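ATP-dependent RNA helicase HrpB (Escherichia coli, PDB 6EUD) hydrolyses ATP to ADP and phosphate as a DExH-box NTPase of the DEAH/RHA helicase group, and is classed as an RNA helicase that binds single-stranded RNA. Local coordinates at residues 569-574 with 590-595; 574-579 with 612-617; 586-591 with 598-603; 606-611 with 674-679; 618-623 with 663-668. All coordinates share one frame; numbering follows the deposited sequence.

Interaction 1 (569-574 with 590-595); sequences LVQQSD and RLQIGQ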
# COMPACT_ATOMS: atom_id res chain seq x y z
N LEU A 569 7.40 25.59 -6.02
CA LEU A 569 7.75 24.86 -4.80
C LEU A 569 7.21 25.52 -3.54
O LEU A 569 6.95 24.86 -2.54
CB LEU A 569 9.27 24.72 -4.66
CG LEU A 569 9.96 23.76 -5.63
CD1 LEU A 569 11.45 23.68 -5.33
CD2 LEU A 569 9.31 22.38 -5.57
N VAL A 570 7.06 26.84 -3.58
CA VAL A 570 6.75 27.61 -2.38
C VAL A 570 5.31 28.05 -2.36
O VAL A 570 4.83 28.71 -3.28
CB VAL A 570 7.67 28.84 -2.25
CG1 VAL A 570 7.27 29.69 -1.06
CG2 VAL A 570 9.10 28.40 -2.12
N GLN A 571 4.61 27.67 -1.30
CA GLN A 571 3.24 28.10 -1.12
C GLN A 571 3.16 29.07 0.07
O GLN A 571 3.99 29.03 0.98
CB GLN A 571 2.30 26.89 -0.96
CG GLN A 571 2.74 25.87 0.08
CD GLN A 571 3.69 24.79 -0.45
OE1 GLN A 571 4.39 24.98 -1.45
NE2 GLN A 571 3.71 23.66 0.23
N GLN A 572 2.17 29.95 0.02
CA GLN A 572 2.02 31.03 1.00
C GLN A 572 0.82 30.75 1.91
O GLN A 572 -0.23 30.29 1.46
CB GLN A 572 1.83 32.35 0.27
CG GLN A 572 2.02 33.61 1.08
CD GLN A 572 1.80 34.86 0.23
OE1 GLN A 572 2.50 35.85 0.38
NE2 GLN A 572 0.82 34.80 -0.66
N SER A 573 0.98 31.04 3.20
CA SER A 573 -0.06 30.74 4.18
C SER A 573 -0.06 31.75 5.33
O SER A 573 0.88 31.81 6.11
CB SER A 573 0.14 29.34 4.74
OG SER A 573 -0.84 29.01 5.69
N ASP A 574 -1.13 32.54 5.41
CA ASP A 574 -1.25 33.56 6.45
C ASP A 574 -2.07 33.04 7.64
O ASP A 574 -2.94 32.19 7.49
CB ASP A 574 -1.89 34.82 5.88
CG ASP A 574 -1.13 35.37 4.68
OD1 ASP A 574 0.10 35.14 4.60
OD2 ASP A 574 -1.75 36.03 3.83
N ARG A 590 3.60 32.85 6.50
CA ARG A 590 4.57 31.77 6.37
C ARG A 590 4.75 31.33 4.91
O ARG A 590 3.78 30.93 4.24
CB ARG A 590 4.16 30.58 7.24
CG ARG A 590 5.24 29.50 7.39
CD ARG A 590 4.67 28.14 7.81
NE ARG A 590 3.71 28.27 8.91
CZ ARG A 590 4.02 28.27 10.20
NH1 ARG A 590 5.29 28.16 10.60
NH2 ARG A 590 3.06 28.39 11.11
N LEU A 591 5.98 31.41 4.41
CA LEU A 591 6.29 30.77 3.13
C LEU A 591 6.75 29.34 3.42
O LEU A 591 7.63 29.13 4.31
CB LEU A 591 7.36 31.56 2.38
CG LEU A 591 6.91 32.99 2.04
CD1 LEU A 591 7.94 33.76 1.21
CD2 LEU A 591 5.58 32.91 1.33
N GLN A 592 6.17 28.33 2.75
CA GLN A 592 6.61 27.01 3.18
C GLN A 592 6.88 26.16 1.88
O GLN A 592 6.32 26.39 0.79
CB GLN A 592 5.56 26.35 4.08
CG GLN A 592 4.24 26.15 3.29
CD GLN A 592 2.99 26.25 4.14
OE1 GLN A 592 2.56 25.30 4.81
NE2 GLN A 592 2.25 27.38 3.90
N ILE A 593 7.83 25.25 1.97
CA ILE A 593 8.00 24.23 0.96
C ILE A 593 7.50 22.92 1.56
O ILE A 593 8.19 22.30 2.36
CB ILE A 593 9.45 24.10 0.52
CG1 ILE A 593 9.94 25.42 -0.08
CG2 ILE A 593 9.55 23.04 -0.51
CD1 ILE A 593 11.37 25.40 -0.47
N GLY A 594 6.28 22.53 1.20
CA GLY A 594 5.65 21.41 1.87
C GLY A 594 5.48 21.72 3.34
O GLY A 594 4.91 22.75 3.69
N GLN A 595 6.00 20.86 4.20
CA GLN A 595 5.92 21.03 5.65
C GLN A 595 7.08 21.84 6.22
O GLN A 595 7.18 22.02 7.44
CB GLN A 595 5.87 19.67 6.34
CG GLN A 595 4.71 18.81 5.88
CD GLN A 595 3.39 19.51 6.08
OE1 GLN A 595 3.02 19.81 7.21
NE2 GLN A 595 2.69 19.80 4.98

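Interaction 2 (574-579 with 612-617); sequences DTVEWD and HQAMLN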
# COMPACT_ATOMS: atom_id res chain seq x y z
N ASP A 574 -1.13 32.54 5.41
CA ASP A 574 -1.25 33.56 6.45
C ASP A 574 -2.07 33.04 7.64
O ASP A 574 -2.94 32.19 7.49
CB ASP A 574 -1.89 34.82 5.88
CG ASP A 574 -1.13 35.37 4.68
OD1 ASP A 574 0.10 35.14 4.60
OD2 ASP A 574 -1.75 36.03 3.83
N THR A 575 -1.76 33.55 8.83
CA THR A 575 -2.47 33.13 10.02
C THR A 575 -2.76 34.30 10.93
O THR A 575 -1.87 35.08 11.27
CB THR A 575 -1.68 32.07 10.81
OG1 THR A 575 -1.39 30.96 9.97
CG2 THR A 575 -2.49 31.57 12.00
N VAL A 576 -4.03 34.43 11.33
CA VAL A 576 -4.38 35.41 12.36
C VAL A 576 -5.19 34.71 13.44
O VAL A 576 -6.11 33.96 13.14
CB VAL A 576 -5.16 36.61 11.78
CG1 VAL A 576 -5.63 37.51 12.90
CG2 VAL A 576 -4.29 37.41 10.85
N GLU A 577 -4.82 34.96 14.69
CA GLU A 577 -5.47 34.32 15.83
C GLU A 577 -5.08 35.06 17.10
O GLU A 577 -4.18 35.92 17.08
CB GLU A 577 -5.05 32.86 15.94
CG GLU A 577 -3.58 32.72 16.26
CD GLU A 577 -3.05 31.36 15.90
OE1 GLU A 577 -2.11 30.90 16.58
OE2 GLU A 577 -3.58 30.76 14.95
N TRP A 578 -5.74 34.73 18.21
CA TRP A 578 -5.44 35.36 19.49
C TRP A 578 -4.72 34.41 20.45
O TRP A 578 -5.24 33.35 20.81
CB TRP A 578 -6.72 35.88 20.14
CG TRP A 578 -6.47 36.62 21.41
CD1 TRP A 578 -6.58 36.12 22.68
CD2 TRP A 578 -6.08 38.00 21.55
NE1 TRP A 578 -6.28 37.10 23.59
CE2 TRP A 578 -5.97 38.26 22.93
CE3 TRP A 578 -5.81 39.03 20.64
CZ2 TRP A 578 -5.61 39.52 23.43
CZ3 TRP A 578 -5.44 40.28 21.14
CH2 TRP A 578 -5.35 40.51 22.52
N ASP A 579 -3.52 34.81 20.86
CA ASP A 579 -2.73 34.06 21.82
C ASP A 579 -3.18 34.39 23.26
O ASP A 579 -2.81 35.43 23.83
CB ASP A 579 -1.24 34.35 21.61
CG ASP A 579 -0.34 33.60 22.57
OD1 ASP A 579 -0.83 32.66 23.23
OD2 ASP A 579 0.86 33.93 22.63
N HIS A 612 -9.62 36.98 5.81
CA HIS A 612 -10.58 35.94 6.12
C HIS A 612 -9.91 34.59 6.07
O HIS A 612 -10.14 33.73 6.93
CB HIS A 612 -11.75 35.99 5.15
CG HIS A 612 -12.53 37.26 5.26
ND1 HIS A 612 -13.24 37.79 4.20
CD2 HIS A 612 -12.70 38.11 6.30
CE1 HIS A 612 -13.82 38.91 4.59
NE2 HIS A 612 -13.51 39.13 5.86
N GLN A 613 -9.07 34.40 5.06
CA GLN A 613 -8.35 33.16 4.92
C GLN A 613 -7.41 32.98 6.11
O GLN A 613 -7.33 31.88 6.69
CB GLN A 613 -7.57 33.13 3.60
CG GLN A 613 -6.95 31.76 3.28
CD GLN A 613 -8.01 30.64 3.07
OE1 GLN A 613 -9.04 30.86 2.43
NE2 GLN A 613 -7.74 29.45 3.63
N ALA A 614 -6.71 34.04 6.51
CA ALA A 614 -5.78 33.96 7.63
C ALA A 614 -6.51 33.60 8.93
O ALA A 614 -5.98 32.89 9.78
CB ALA A 614 -4.99 35.26 7.80
N MET A 615 -7.74 34.08 9.07
CA MET A 615 -8.56 33.75 10.24
C MET A 615 -8.99 32.27 10.25
O MET A 615 -9.04 31.65 11.33
CB MET A 615 -9.80 34.65 10.28
CG MET A 615 -9.50 36.10 10.64
SD MET A 615 -11.02 37.10 10.65
CE MET A 615 -10.38 38.69 11.20
N LEU A 616 -9.32 31.73 9.07
CA LEU A 616 -9.64 30.30 8.95
C LEU A 616 -8.49 29.44 9.46
O LEU A 616 -8.72 28.45 10.17
CB LEU A 616 -9.97 29.92 7.50
CG LEU A 616 -11.22 30.52 6.86
CD1 LEU A 616 -11.52 29.80 5.58
CD2 LEU A 616 -12.39 30.43 7.79
N ASN A 617 -7.26 29.80 9.08
CA ASN A 617 -6.08 29.10 9.55
C ASN A 617 -5.89 29.23 11.06
O ASN A 617 -5.40 28.32 11.74
CB ASN A 617 -4.83 29.60 8.82
CG ASN A 617 -4.82 29.21 7.35
OD1 ASN A 617 -5.30 28.15 6.97
ND2 ASN A 617 -4.26 30.07 6.51
O HOH W 1 -8.64 33.23 13.80

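Interaction 3 (586-591 with 598-603); sequences KAWRRL and VKVQPL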
# COMPACT_ATOMS: atom_id res chain seq x y z
N LYS A 586 -1.67 37.43 17.29
CA LYS A 586 -0.61 36.84 16.49
C LYS A 586 -1.01 36.86 15.03
O LYS A 586 -2.08 36.39 14.67
CB LYS A 586 -0.29 35.40 16.94
CG LYS A 586 0.43 35.32 18.28
CD LYS A 586 1.55 36.36 18.35
CE LYS A 586 2.23 36.39 19.70
NZ LYS A 586 3.05 37.64 19.81
N ALA A 587 -0.14 37.42 14.20
CA ALA A 587 -0.44 37.59 12.78
C ALA A 587 0.83 37.48 11.97
O ALA A 587 1.64 38.42 11.90
CB ALA A 587 -1.12 38.92 12.53
N TRP A 588 1.01 36.33 11.34
CA TRP A 588 2.21 36.11 10.57
C TRP A 588 1.89 35.57 9.17
O TRP A 588 0.80 35.03 8.93
CB TRP A 588 3.16 35.17 11.34
CG TRP A 588 2.70 33.73 11.48
CD1 TRP A 588 3.02 32.69 10.66
CD2 TRP A 588 1.85 33.19 12.51
NE1 TRP A 588 2.41 31.53 11.10
CE2 TRP A 588 1.70 31.81 12.24
CE3 TRP A 588 1.21 33.73 13.62
CZ2 TRP A 588 0.92 30.97 13.04
CZ3 TRP A 588 0.43 32.89 14.42
CH2 TRP A 588 0.30 31.53 14.12
N ARG A 589 2.84 35.77 8.26
CA ARG A 589 2.82 35.12 6.95
C ARG A 589 3.94 34.08 6.88
O ARG A 589 5.10 34.41 7.21
CB ARG A 589 2.96 36.15 5.82
CG ARG A 589 3.30 35.56 4.46
CD ARG A 589 2.97 36.56 3.37
NE ARG A 589 1.53 36.68 3.17
CZ ARG A 589 0.94 37.61 2.42
NH1 ARG A 589 1.66 38.52 1.80
NH2 ARG A 589 -0.38 37.62 2.31
N ARG A 590 3.60 32.85 6.50
CA ARG A 590 4.57 31.77 6.37
C ARG A 590 4.75 31.33 4.91
O ARG A 590 3.78 30.93 4.24
CB ARG A 590 4.16 30.58 7.24
CG ARG A 590 5.24 29.50 7.39
CD ARG A 590 4.67 28.14 7.81
NE ARG A 590 3.71 28.27 8.91
CZ ARG A 590 4.02 28.27 10.20
NH1 ARG A 590 5.29 28.16 10.60
NH2 ARG A 590 3.06 28.39 11.11
N LEU A 591 5.98 31.41 4.41
CA LEU A 591 6.29 30.77 3.13
C LEU A 591 6.75 29.34 3.42
O LEU A 591 7.63 29.13 4.31
CB LEU A 591 7.36 31.56 2.38
CG LEU A 591 6.91 32.99 2.04
CD1 LEU A 591 7.94 33.76 1.21
CD2 LEU A 591 5.58 32.91 1.33
N VAL A 598 10.03 28.06 5.40
CA VAL A 598 11.19 28.67 4.75
C VAL A 598 11.40 30.07 5.30
O VAL A 598 12.54 30.53 5.51
CB VAL A 598 11.03 28.72 3.23
CG1 VAL A 598 12.15 29.52 2.58
CG2 VAL A 598 11.01 27.31 2.68
N LYS A 599 10.29 30.75 5.56
CA LYS A 599 10.34 32.09 6.11
C LYS A 599 9.05 32.39 6.86
O LYS A 599 7.97 31.94 6.48
CB LYS A 599 10.57 33.12 5.00
CG LYS A 599 11.03 34.46 5.52
CD LYS A 599 11.28 35.46 4.40
CE LYS A 599 9.99 35.91 3.75
NZ LYS A 599 10.23 37.05 2.81
N VAL A 600 9.18 33.13 7.96
CA VAL A 600 8.02 33.67 8.66
C VAL A 600 8.19 35.18 8.78
O VAL A 600 9.26 35.67 9.14
CB VAL A 600 7.83 33.03 10.05
CG1 VAL A 600 7.11 31.71 9.92
CG2 VAL A 600 9.15 32.84 10.74
N GLN A 601 7.13 35.91 8.46
CA GLN A 601 7.19 37.36 8.46
C GLN A 601 5.91 37.93 9.05
O GLN A 601 4.87 37.28 9.01
CB GLN A 601 7.41 37.89 7.04
CG GLN A 601 6.45 37.33 5.98
CD GLN A 601 6.71 37.88 4.58
OE1 GLN A 601 6.81 37.13 3.61
NE2 GLN A 601 6.82 39.20 4.47
N PRO A 602 6.00 39.15 9.61
CA PRO A 602 4.78 39.80 10.11
C PRO A 602 3.81 40.09 8.98
O PRO A 602 4.21 40.49 7.89
CB PRO A 602 5.30 41.09 10.75
CG PRO A 602 6.66 41.30 10.17
CD PRO A 602 7.21 39.94 9.90
N LEU A 603 2.53 39.85 9.24
CA LEU A 603 1.51 40.05 8.22
C LEU A 603 1.36 41.53 7.87
O LEU A 603 0.94 42.34 8.70
CB LEU A 603 0.18 39.46 8.68
CG LEU A 603 -0.89 39.14 7.63
CD1 LEU A 603 -0.35 38.18 6.58
CD2 LEU A 603 -2.10 38.54 8.29

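Interaction 4 (606-611 with 674-679); sequences PSEDEL and GVHSLR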
# COMPACT_ATOMS: atom_id res chain seq x y z
N PRO A 606 -3.34 43.19 5.01
CA PRO A 606 -3.84 42.20 4.06
C PRO A 606 -5.13 42.63 3.35
O PRO A 606 -5.91 43.40 3.88
CB PRO A 606 -4.11 40.98 4.94
CG PRO A 606 -4.33 41.54 6.34
CD PRO A 606 -3.92 42.99 6.35
N SER A 607 -5.33 42.10 2.14
CA SER A 607 -6.62 42.23 1.50
C SER A 607 -7.63 41.53 2.39
O SER A 607 -7.25 40.82 3.33
CB SER A 607 -6.64 41.60 0.11
OG SER A 607 -6.70 40.19 0.19
N GLU A 608 -8.91 41.71 2.10
CA GLU A 608 -9.90 41.12 2.99
C GLU A 608 -10.14 39.66 2.71
O GLU A 608 -10.48 38.92 3.62
CB GLU A 608 -11.20 41.88 2.92
CG GLU A 608 -11.04 43.24 3.53
CD GLU A 608 -11.71 43.30 4.86
OE1 GLU A 608 -12.76 42.64 5.02
OE2 GLU A 608 -11.18 43.99 5.76
N ASP A 609 -9.94 39.25 1.47
CA ASP A 609 -9.98 37.84 1.13
C ASP A 609 -8.81 37.16 1.82
O ASP A 609 -8.91 36.00 2.23
CB ASP A 609 -9.94 37.65 -0.38
CG ASP A 609 -11.17 38.20 -1.08
OD1 ASP A 609 -11.87 39.04 -0.47
OD2 ASP A 609 -11.42 37.83 -2.24
N GLU A 610 -7.70 37.88 1.95
CA GLU A 610 -6.52 37.36 2.64
C GLU A 610 -6.76 37.22 4.14
O GLU A 610 -6.45 36.19 4.76
CB GLU A 610 -5.31 38.26 2.39
CG GLU A 610 -4.57 37.93 1.11
CD GLU A 610 -3.36 38.81 0.87
OE1 GLU A 610 -3.29 39.91 1.45
OE2 GLU A 610 -2.48 38.39 0.09
N LEU A 611 -7.34 38.27 4.73
CA LEU A 611 -7.62 38.31 6.15
C LEU A 611 -8.55 37.17 6.57
O LEU A 611 -8.31 36.48 7.57
CB LEU A 611 -8.24 39.66 6.53
CG LEU A 611 -8.58 39.83 8.00
CD1 LEU A 611 -7.31 39.92 8.82
CD2 LEU A 611 -9.46 41.05 8.18
N GLY A 674 -17.54 41.27 5.64
CA GLY A 674 -17.66 42.32 6.63
C GLY A 674 -17.01 42.01 7.96
O GLY A 674 -16.95 42.87 8.84
N VAL A 675 -16.53 40.78 8.14
CA VAL A 675 -15.74 40.46 9.32
C VAL A 675 -14.35 41.06 9.17
O VAL A 675 -13.57 40.64 8.32
CB VAL A 675 -15.62 38.95 9.54
CG1 VAL A 675 -14.71 38.66 10.73
CG2 VAL A 675 -16.98 38.31 9.73
N HIS A 676 -14.04 42.06 9.99
CA HIS A 676 -12.78 42.80 9.85
C HIS A 676 -11.89 42.66 11.09
O HIS A 676 -10.83 43.28 11.17
CB HIS A 676 -13.06 44.28 9.59
CG HIS A 676 -13.91 44.54 8.39
ND1 HIS A 676 -13.51 44.27 7.09
CD2 HIS A 676 -15.15 45.11 8.27
CE1 HIS A 676 -14.46 44.61 6.25
NE2 HIS A 676 -15.45 45.13 6.93
N SER A 677 -12.32 41.87 12.06
CA SER A 677 -11.58 41.73 13.32
C SER A 677 -11.85 40.38 13.92
O SER A 677 -12.90 39.79 13.67
CB SER A 677 -11.98 42.81 14.33
OG SER A 677 -13.31 42.59 14.79
N LEU A 678 -10.92 39.91 14.75
CA LEU A 678 -11.13 38.65 15.46
C LEU A 678 -12.41 38.69 16.29
O LEU A 678 -13.03 37.66 16.51
CB LEU A 678 -9.91 38.31 16.33
CG LEU A 678 -8.74 37.65 15.60
CD1 LEU A 678 -7.62 37.33 16.55
CD2 LEU A 678 -9.21 36.38 14.92
N ARG A 679 -12.80 39.89 16.72
CA ARG A 679 -14.04 40.09 17.46
C ARG A 679 -15.29 39.64 16.68
O ARG A 679 -16.28 39.20 17.27
CB ARG A 679 -14.18 41.56 17.84
CG ARG A 679 -13.02 42.12 18.65
CD ARG A 679 -12.86 43.62 18.43
NE ARG A 679 -12.45 44.30 19.65
CZ ARG A 679 -12.89 45.50 20.03
NH1 ARG A 679 -13.77 46.15 19.27
NH2 ARG A 679 -12.47 46.05 21.16

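Interaction 5 (618-623 with 663-668); sequences GIRDKG and ALETWL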
# COMPACT_ATOMS: atom_id res chain seq x y z
N GLY A 618 -6.28 30.39 11.60
CA GLY A 618 -6.22 30.62 13.02
C GLY A 618 -7.20 29.72 13.74
O GLY A 618 -6.92 29.21 14.83
N ILE A 619 -8.37 29.52 13.13
CA ILE A 619 -9.39 28.64 13.68
C ILE A 619 -8.87 27.20 13.68
O ILE A 619 -9.04 26.47 14.66
CB ILE A 619 -10.70 28.73 12.89
CG1 ILE A 619 -11.26 30.15 12.98
CG2 ILE A 619 -11.71 27.68 13.38
CD1 ILE A 619 -12.39 30.42 12.01
N ARG A 620 -8.22 26.81 12.58
CA ARG A 620 -7.53 25.52 12.53
C ARG A 620 -6.48 25.41 13.63
O ARG A 620 -6.22 24.32 14.12
CB ARG A 620 -6.87 25.31 11.18
CG ARG A 620 -7.85 25.30 10.05
CD ARG A 620 -7.35 24.57 8.84
NE ARG A 620 -8.47 24.43 7.93
CZ ARG A 620 -8.73 25.25 6.92
NH1 ARG A 620 -7.89 26.24 6.65
NH2 ARG A 620 -9.81 25.05 6.17
N ASP A 621 -5.89 26.53 14.04
CA ASP A 621 -4.93 26.49 15.15
C ASP A 621 -5.63 26.36 16.48
O ASP A 621 -5.23 25.56 17.31
CB ASP A 621 -4.03 27.73 15.18
CG ASP A 621 -2.78 27.59 14.31
OD1 ASP A 621 -2.35 28.60 13.71
OD2 ASP A 621 -2.22 26.48 14.23
N LYS A 622 -6.68 27.16 16.69
CA LYS A 622 -7.29 27.31 18.01
C LYS A 622 -8.49 26.39 18.24
O LYS A 622 -8.91 26.18 19.37
CB LYS A 622 -7.71 28.77 18.24
CG LYS A 622 -6.56 29.72 18.39
CD LYS A 622 -5.67 29.28 19.53
CE LYS A 622 -4.70 30.36 19.94
NZ LYS A 622 -3.77 30.67 18.86
N GLY A 623 -9.03 25.86 17.15
CA GLY A 623 -10.19 24.99 17.22
C GLY A 623 -11.50 25.72 17.02
O GLY A 623 -11.57 26.95 17.08
N ALA A 663 -13.16 21.88 6.06
CA ALA A 663 -14.03 22.47 5.05
C ALA A 663 -14.41 23.93 5.32
O ALA A 663 -15.34 24.45 4.69
CB ALA A 663 -15.29 21.63 4.89
N LEU A 664 -13.72 24.59 6.24
CA LEU A 664 -14.02 25.99 6.62
C LEU A 664 -14.23 26.91 5.42
O LEU A 664 -15.13 27.75 5.41
CB LEU A 664 -12.91 26.55 7.50
CG LEU A 664 -12.86 25.99 8.91
CD1 LEU A 664 -11.60 26.45 9.62
CD2 LEU A 664 -14.11 26.43 9.66
N GLU A 665 -13.39 26.72 4.41
CA GLU A 665 -13.48 27.46 3.15
C GLU A 665 -14.85 27.28 2.49
O GLU A 665 -15.42 28.22 1.93
CB GLU A 665 -12.36 27.01 2.20
CG GLU A 665 -10.95 27.52 2.56
CD GLU A 665 -10.32 26.79 3.75
OE1 GLU A 665 -10.79 25.67 4.10
OE2 GLU A 665 -9.35 27.32 4.34
N THR A 666 -15.41 26.08 2.59
CA THR A 666 -16.68 25.82 1.93
C THR A 666 -17.90 26.26 2.78
O THR A 666 -18.79 26.93 2.26
CB THR A 666 -16.80 24.32 1.55
OG1 THR A 666 -16.76 23.51 2.72
CG2 THR A 666 -15.64 23.92 0.69
N TRP A 667 -17.94 25.92 4.07
CA TRP A 667 -19.14 26.23 4.87
C TRP A 667 -19.11 27.55 5.64
O TRP A 667 -20.18 28.12 5.92
CB TRP A 667 -19.45 25.07 5.84
CG TRP A 667 -18.53 24.90 7.02
CD1 TRP A 667 -17.36 24.20 7.04
CD2 TRP A 667 -18.73 25.37 8.37
NE1 TRP A 667 -16.81 24.23 8.30
CE2 TRP A 667 -17.63 24.94 9.13
CE3 TRP A 667 -19.73 26.13 8.99
CZ2 TRP A 667 -17.49 25.24 10.50
CZ3 TRP A 667 -19.60 26.42 10.35
CH2 TRP A 667 -18.49 25.98 11.09
N LEU A 668 -17.92 28.04 5.99
CA LEU A 668 -17.83 29.19 6.89
C LEU A 668 -17.42 30.47 6.18
O LEU A 668 -17.98 31.53 6.45
CB LEU A 668 -16.85 28.91 8.03
CG LEU A 668 -16.82 30.09 9.01
CD1 LEU A 668 -18.24 30.31 9.57
CD2 LEU A 668 -15.78 29.88 10.13

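Interaction 1 (569-574 with 590-595)
Gln571 and Gln592 meet through their CG atoms, because chi1 (50° and 62°) sets each CG between the backbone N and the carbonyl carbon. The two CG atoms are 3.6 Å apart, and the side chains cross at about a right angle. The setting is an antiparallel beta hairpin, strands 571-579 and 584-593, in the connector region of HrpB. These two glutamines form a hydrogen-bonded pair. Gln571 N donates to Gln592 O at 3.0 Å, and Gln592 N donates back to Gln571 O at 2.9 Å. Ser573 and Arg590 form a second such pair. Arg590 N reaches Ser573 O at 2.9 Å; the return bond from Ser573 N to Arg590 O is more bent, 139° at the hydrogen. Gln572 and Leu591 lie between them as a non-hydrogen-bonded pair on the other face of the sheet. Their side chains run side by side, with Gln572 CG 3.6 Å from Leu591 CD2. Toward the start of the first strand the contact turns apolar. Val570 CG2 touches Ile593 CG1 at 3.7 Å, and both residues also pack on Val563 of helix 559-565. On the face of the glutamines, Gln592 NE2 is modelled 3.0 Å from Ser573 CB, closer than normal packing, so its exact place is doubtful. Gln592 O has a further neighbour besides Gln571 N, a CA-H...O contact from Val570 CA at 3.4 Å.

Interaction 2 (574-579 with 612-617)
Asn617 reaches from helix 608-622 to the backbone of strand 571-579 at Asp574. Its CB lies 3.5 Å from Asp574 O and 3.9 Å from Thr575 OG1. CG stands anti to the carbonyl carbon (chi1 -69°), and the amide beyond it points its ND2 at Asp574 O. At the tip, ND2 donates to Asp574 O at 2.7 Å. This bond is nearly straight, 168° at the hydrogen, and the oxygen lies close to the amide plane of Asn617. The other tip atom, OD1, takes a weak hydrogen bond from Arg620 NH1 one turn along the helix.

One turn earlier, Ala614 points at the strand. Its CB touches Asp574 CB at 3.7 Å and Val576 CG2 at 3.8 Å. The small side chain goes with a close approach: the axes of strand 574-579 and helix 612-617 pass 5.4 Å apart at an angle of 64°. Val576 N donates to Ala614 O at 2.9 Å, coming from well above the carbonyl plane. Water 1 donates to both Val576 O and Met615 O and bridges strand to helix. The carboxylate of Asp574 is held by Arg589, and Glu577 pairs with Lys622. Strand 571-579 is an outermost strand of its three-stranded sheet. The helix and the water thus supply polar partners along that edge, and Asp574 O, Val576 N and Val576 O each have one in this buried contact.

Interaction 3 (586-591 with 598-603)
Arg589 and Gln601 face each other in the antiparallel hairpin of strands 584-593 and 596-602, in the connector region. Backbone bonds come first. Arg589 N donates to Gln601 O at 2.6 Å, and Gln601 N donates to Arg589 O at 2.8 Å. Further along, Leu591 N gives a bond of 2.9 Å to Lys599 O. Leu591 O takes Val598 N at 2.8 Å and, weakly, Lys599 N. Val598 and Lys599 both stand opposite Leu591, which is a classic beta bulge. At the other end Leu603 N donates to Ala587 O at 3.1 Å.

Aliphatic contacts follow. Chi1 of 51° sets Gln601 CG between the backbone N and the carbonyl carbon, 3.7 Å from Arg589 CB. The two side chains then run side by side, with guanidinium and amide planes 89° apart. Leu591 CD1 meets Lys599 CE on the same face. On the other face Arg590 CG touches Val600 CG1 at 3.8 Å.

Flat groups complete the contact. The Arg589 guanidinium is held by salt bridges to Asp574 and Glu610. Leu603 CD1 lies over one of its faces, 4.2 Å from Arg589 NE.

Interaction 4 (606-611 with 674-679)
Glu608 and His676 make the close part of this small contact, and Leu611 makes the loose part. Glu608 CG stands anti to the carbonyl carbon, and the bend at chi2 (-106°) brings CD to the edge of the His676 ring, near its plane, on the ND1 side. The side chains cross at about a right angle, and the carboxylate and ring planes are 59° apart. His676 ND1 donates to Glu608 OE2 at 2.7 Å, but the bond is weak, with 146° at the hydrogen. The second oxygen is modelled too near the ring for its exact place to be trusted. Gly674 C lies 3.6 Å above one face of the same ring, toward its rim.

Glu608 is the first helical residue of helix 608-622, inside a capping box formed by Ser607 and Glu610. Ser607 OG accepts from Glu610 N at 3.1 Å, and Ser607 N donates to Glu610 OE1 at 3.1 Å. A carboxylate at this helix start probably suits the positive end of the helix dipole. Glu610 OE2 also holds Arg589 of the neighbouring sheet.

The contact of Leu611 is looser. Leu611 CD2 is 4.0 Å from His676 O and 4.1 Å from His676 CA; within segment 674-679 this methyl meets backbone atoms. Val675 O lies about as far from that methyl, and it accepts a hydrogen bond from His612 NE2, one residue further along the helix. His676 is exposed to solvent, and Glu608 is partly so.

Interaction 5 (618-623 with 663-668)
Helix 608-622 packs on the short helix 664-667 and the residue after it, Leu668, through Ile619 and Leu664, with the Arg620-Glu665 salt bridge on the more exposed side. Ile619 CD1 and Leu668 CD2 meet tip to tip at 3.9 Å. Ile619 CG2 lies 4.0 Å from Leu664 CD1. Leu616, a turn earlier on the long helix, packs on Leu664 and Leu668 as well.

Arg620 is extended from CG to NE, with chi3 at 170° setting NE anti to CB. The guanidinium beyond it meets Leu664 tip to tip, and Leu664 CD1 lies 3.9 Å above one face, toward the rim. Glu665 lies at the guanidinium edge, and the two planes are only 10° apart. Arg620 NH1 donates to Glu665 OE2 at 2.9 Å, on the syn lone pair. Arg620 NH2 is modelled 2.4 Å from Glu665 OE1, a length too short to take literally. Second partners hold both groups: Arg620 NE donates to Leu661 O, and Glu665 OE2 accepts from Gln613 NE2. The nearly coplanar pairing is consistent with a bidentate, end-on arginine-carboxylate salt bridge, though its NH2 leg is doubtful, here bordering a buried helix-helix contact.

How the interactions relate
Interactions 1 and 3 build the three-stranded connector sheet, and their centres are about 10 Å apart. Interaction 2 sets helix 608-622 against strand 571-579, one of its two outermost strands. Interactions 4 and 5 join the same helix to later parts of the chain. Their centres each lie about 9 Å from that of interaction 2. Arg589 ties several contacts together: its NE is 2.5 Å from OD1 of Asp574, a residue shared by interactions 1 and 2, and its NH2 is 3.1 Å from Glu610 OE2 in interaction 4. Gln613 NE2 to Glu665 OE2, 2.8 Å, links interactions 2 and 5. All five lie away from the predicted ATP site and the DEFH box.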